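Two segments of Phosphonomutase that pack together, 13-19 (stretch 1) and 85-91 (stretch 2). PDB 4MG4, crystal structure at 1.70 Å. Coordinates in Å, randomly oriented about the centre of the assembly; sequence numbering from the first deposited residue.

Stretch 1, residues 13-19: EKGAIFR
Stretch 2 85-91: TDLPVTV

Residues 13-19 lie within a longer α-helix that extends beyond both ends of the stretch. Their φ/ψ values stay close to -60°/-45°, from -63°/-43° at Glu 13 to -57°/-45° at Arg 19, and the regular i to i+4 pattern is kept: Ile 17 N donates to Glu 13 O, Phe 18 N to Lys 14 O and Arg 19 N to Gly 15 O, each at 2.9 Å. Residues 85-91 are extended for most of their length. Thr 85 (-145°/168°) leads into Asp 86, whose -90°/2° conformation bends the chain; Leu 87 (-77°/152°) and Pro 88 (-62°/138°) straighten it again, and a β-strand runs from Val 89 through Val 91 and onward, with φ between -122° and -110° and ψ between 129° and 147°. The bend is braced by a hydrogen bond from Leu 87 N to Thr 85 OG1 (3.0 Å, 160°). Thr 85 has χ1 at 95°, between the standard wells.

The backbones come nearest at Lys 14 and Pro 88, whose CA atoms are 5.0 Å apart. No direct hydrogen bond crosses between the stretches, and the 310 Å² buried, both sides summed, rests on van der Waals packing supplemented by water. Pro 88 is the centre of the contact and contributes 89 Å². Its ring is Cγ-exo and packs closely against the helix: Pro 88 CB lies 3.5 Å from Lys 14 O and 3.9 Å from Phe 18 CB, while Pro 88 CG meets Ile 17 CG2 at 4.1 Å.

Lys 14, Ile 17 and Phe 18 direct their CA-to-CB bonds toward stretch 2, as the i, i+3, i+4 spacing of a helical face allows. Gly 15 has no side chain and makes no contact. Ile 17 (χ1 m, χ2 t) is exposed and has just 15 Å² covered by stretch 2, meeting the proline through CG2. Phe 18 is buried, with χ1 t and χ2 72°; its ring reaches along the strand until CZ is 3.6 Å from Thr 90 CG2, and it meets both Pro 88 and Thr 90 obliquely. Thr 90 (χ1 -173°, t) points toward the helix and offers its methyl to the aromatic ring, whereas Val 89 points away, following the alternation of a strand.

Lys 14 suits a partly exposed position because its long aliphatic chain can pack while its amine remains among polar atoms. With χ1 at -74° (m) and χ2 to χ4 all t, it runs extended beside the loop, placing CE 3.6 Å from Asp 86 O and CD 4.1 Å from Leu 87 O. Two waters then link the amine to loop carbonyls. Water 1 accepts from Lys 14 NZ at 2.8 Å and donates to Leu 87 O at 2.7 Å; water 2 accepts a weak bond from Lys 14 NZ at 3.3 Å and donates to Thr 85 O at 3.0 Å.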

# COMPACT_ATOMS: atom_id res chain seq x y z
N GLU A 13 -27.73 5.43 -3.70
CA GLU A 13 -28.00 4.79 -2.41
C GLU A 13 -26.76 4.87 -1.52
O GLU A 13 -26.91 5.18 -0.33
CB GLU A 13 -28.44 3.35 -2.60
CG GLU A 13 -28.95 2.69 -1.33
CD GLU A 13 -29.71 1.37 -1.58
OE1 GLU A 13 -30.10 0.74 -0.58
OE2 GLU A 13 -29.91 0.96 -2.75
N LYS A 14 -25.56 4.62 -2.06
CA LYS A 14 -24.32 4.72 -1.25
C LYS A 14 -24.14 6.17 -0.75
O LYS A 14 -23.72 6.40 0.40
CB LYS A 14 -23.06 4.29 -2.01
CG LYS A 14 -22.89 2.77 -2.24
CD LYS A 14 -21.64 2.54 -3.08
CE LYS A 14 -21.46 1.12 -3.60
NZ LYS A 14 -20.24 1.20 -4.48
N GLY A 15 -24.41 7.11 -1.65
CA GLY A 15 -24.36 8.54 -1.32
C GLY A 15 -25.36 8.90 -0.22
O GLY A 15 -25.03 9.70 0.71
N ALA A 16 -26.58 8.38 -0.32
CA ALA A 16 -27.61 8.63 0.71
C ALA A 16 -27.18 8.07 2.07
O ALA A 16 -27.37 8.73 3.10
CB ALA A 16 -28.97 8.06 0.28
N ILE A 17 -26.62 6.85 2.07
CA ILE A 17 -26.14 6.21 3.30
C ILE A 17 -25.05 7.10 3.92
O ILE A 17 -25.10 7.46 5.08
CB ILE A 17 -25.61 4.79 3.03
CG1 ILE A 17 -26.76 3.85 2.65
CG2 ILE A 17 -24.82 4.25 4.23
CD1 ILE A 17 -26.34 2.47 2.13
N PHE A 18 -24.07 7.47 3.11
CA PHE A 18 -22.97 8.33 3.59
C PHE A 18 -23.48 9.65 4.21
O PHE A 18 -23.11 10.01 5.31
CB PHE A 18 -21.99 8.59 2.46
CG PHE A 18 -20.72 9.30 2.89
CD1 PHE A 18 -19.75 8.63 3.65
CD2 PHE A 18 -20.50 10.59 2.54
CE1 PHE A 18 -18.58 9.27 3.99
CE2 PHE A 18 -19.31 11.24 2.87
CZ PHE A 18 -18.34 10.57 3.62
N ARG A 19 -24.36 10.32 3.51
CA ARG A 19 -24.95 11.57 4.03
C ARG A 19 -25.64 11.36 5.38
O ARG A 19 -25.47 12.16 6.32
CB ARG A 19 -25.95 12.10 2.98
CG ARG A 19 -26.52 13.45 3.35
CD ARG A 19 -27.50 13.97 2.31
NE ARG A 19 -26.82 14.14 1.05
CZ ARG A 19 -26.05 15.16 0.72
NH1 ARG A 19 -25.84 16.16 1.53
NH2 ARG A 19 -25.43 15.16 -0.47
N THR A 85 -14.86 -2.89 -2.19
CA THR A 85 -15.88 -3.11 -1.17
C THR A 85 -17.19 -2.48 -1.64
O THR A 85 -17.21 -1.68 -2.60
CB THR A 85 -15.50 -2.63 0.25
OG1 THR A 85 -16.01 -1.31 0.50
CG2 THR A 85 -13.97 -2.74 0.59
N ASP A 86 -18.27 -2.84 -0.92
CA ASP A 86 -19.60 -2.32 -1.16
C ASP A 86 -19.90 -1.04 -0.33
O ASP A 86 -21.03 -0.48 -0.37
CB ASP A 86 -20.64 -3.40 -0.79
CG ASP A 86 -20.59 -4.58 -1.76
OD1 ASP A 86 -20.43 -4.31 -2.97
OD2 ASP A 86 -20.68 -5.75 -1.32
N LEU A 87 -18.93 -0.57 0.43
CA LEU A 87 -19.13 0.61 1.26
C LEU A 87 -19.10 1.90 0.45
O LEU A 87 -18.43 1.99 -0.60
CB LEU A 87 -18.11 0.72 2.38
CG LEU A 87 -18.03 -0.43 3.44
CD1 LEU A 87 -16.94 -0.19 4.44
CD2 LEU A 87 -19.40 -0.51 4.15
N PRO A 88 -19.80 2.93 0.92
CA PRO A 88 -19.61 4.26 0.36
C PRO A 88 -18.18 4.75 0.57
O PRO A 88 -17.64 4.57 1.66
CB PRO A 88 -20.57 5.15 1.16
CG PRO A 88 -21.44 4.21 1.91
CD PRO A 88 -20.65 2.98 2.12
N VAL A 89 -17.61 5.37 -0.48
CA VAL A 89 -16.23 5.84 -0.45
C VAL A 89 -16.22 7.33 -0.72
O VAL A 89 -16.78 7.77 -1.76
CB VAL A 89 -15.33 5.14 -1.52
CG1 VAL A 89 -13.93 5.74 -1.53
CG2 VAL A 89 -15.30 3.65 -1.23
N THR A 90 -15.54 8.09 0.14
CA THR A 90 -15.29 9.52 -0.08
C THR A 90 -13.83 9.72 -0.38
O THR A 90 -12.96 8.98 0.18
CB THR A 90 -15.76 10.35 1.12
OG1 THR A 90 -15.66 11.75 0.81
CG2 THR A 90 -15.06 9.97 2.40
N VAL A 91 -13.53 10.71 -1.23
CA VAL A 91 -12.16 10.91 -1.70
C VAL A 91 -11.62 12.27 -1.31
O VAL A 91 -12.25 13.30 -1.54
CB VAL A 91 -12.05 10.67 -3.22
CG1 VAL A 91 -12.91 11.62 -4.03
CG2 VAL A 91 -10.62 10.86 -3.69
O HOH W 1 -17.76 1.62 -3.16
O HOH W 2 -18.19 -1.23 -5.40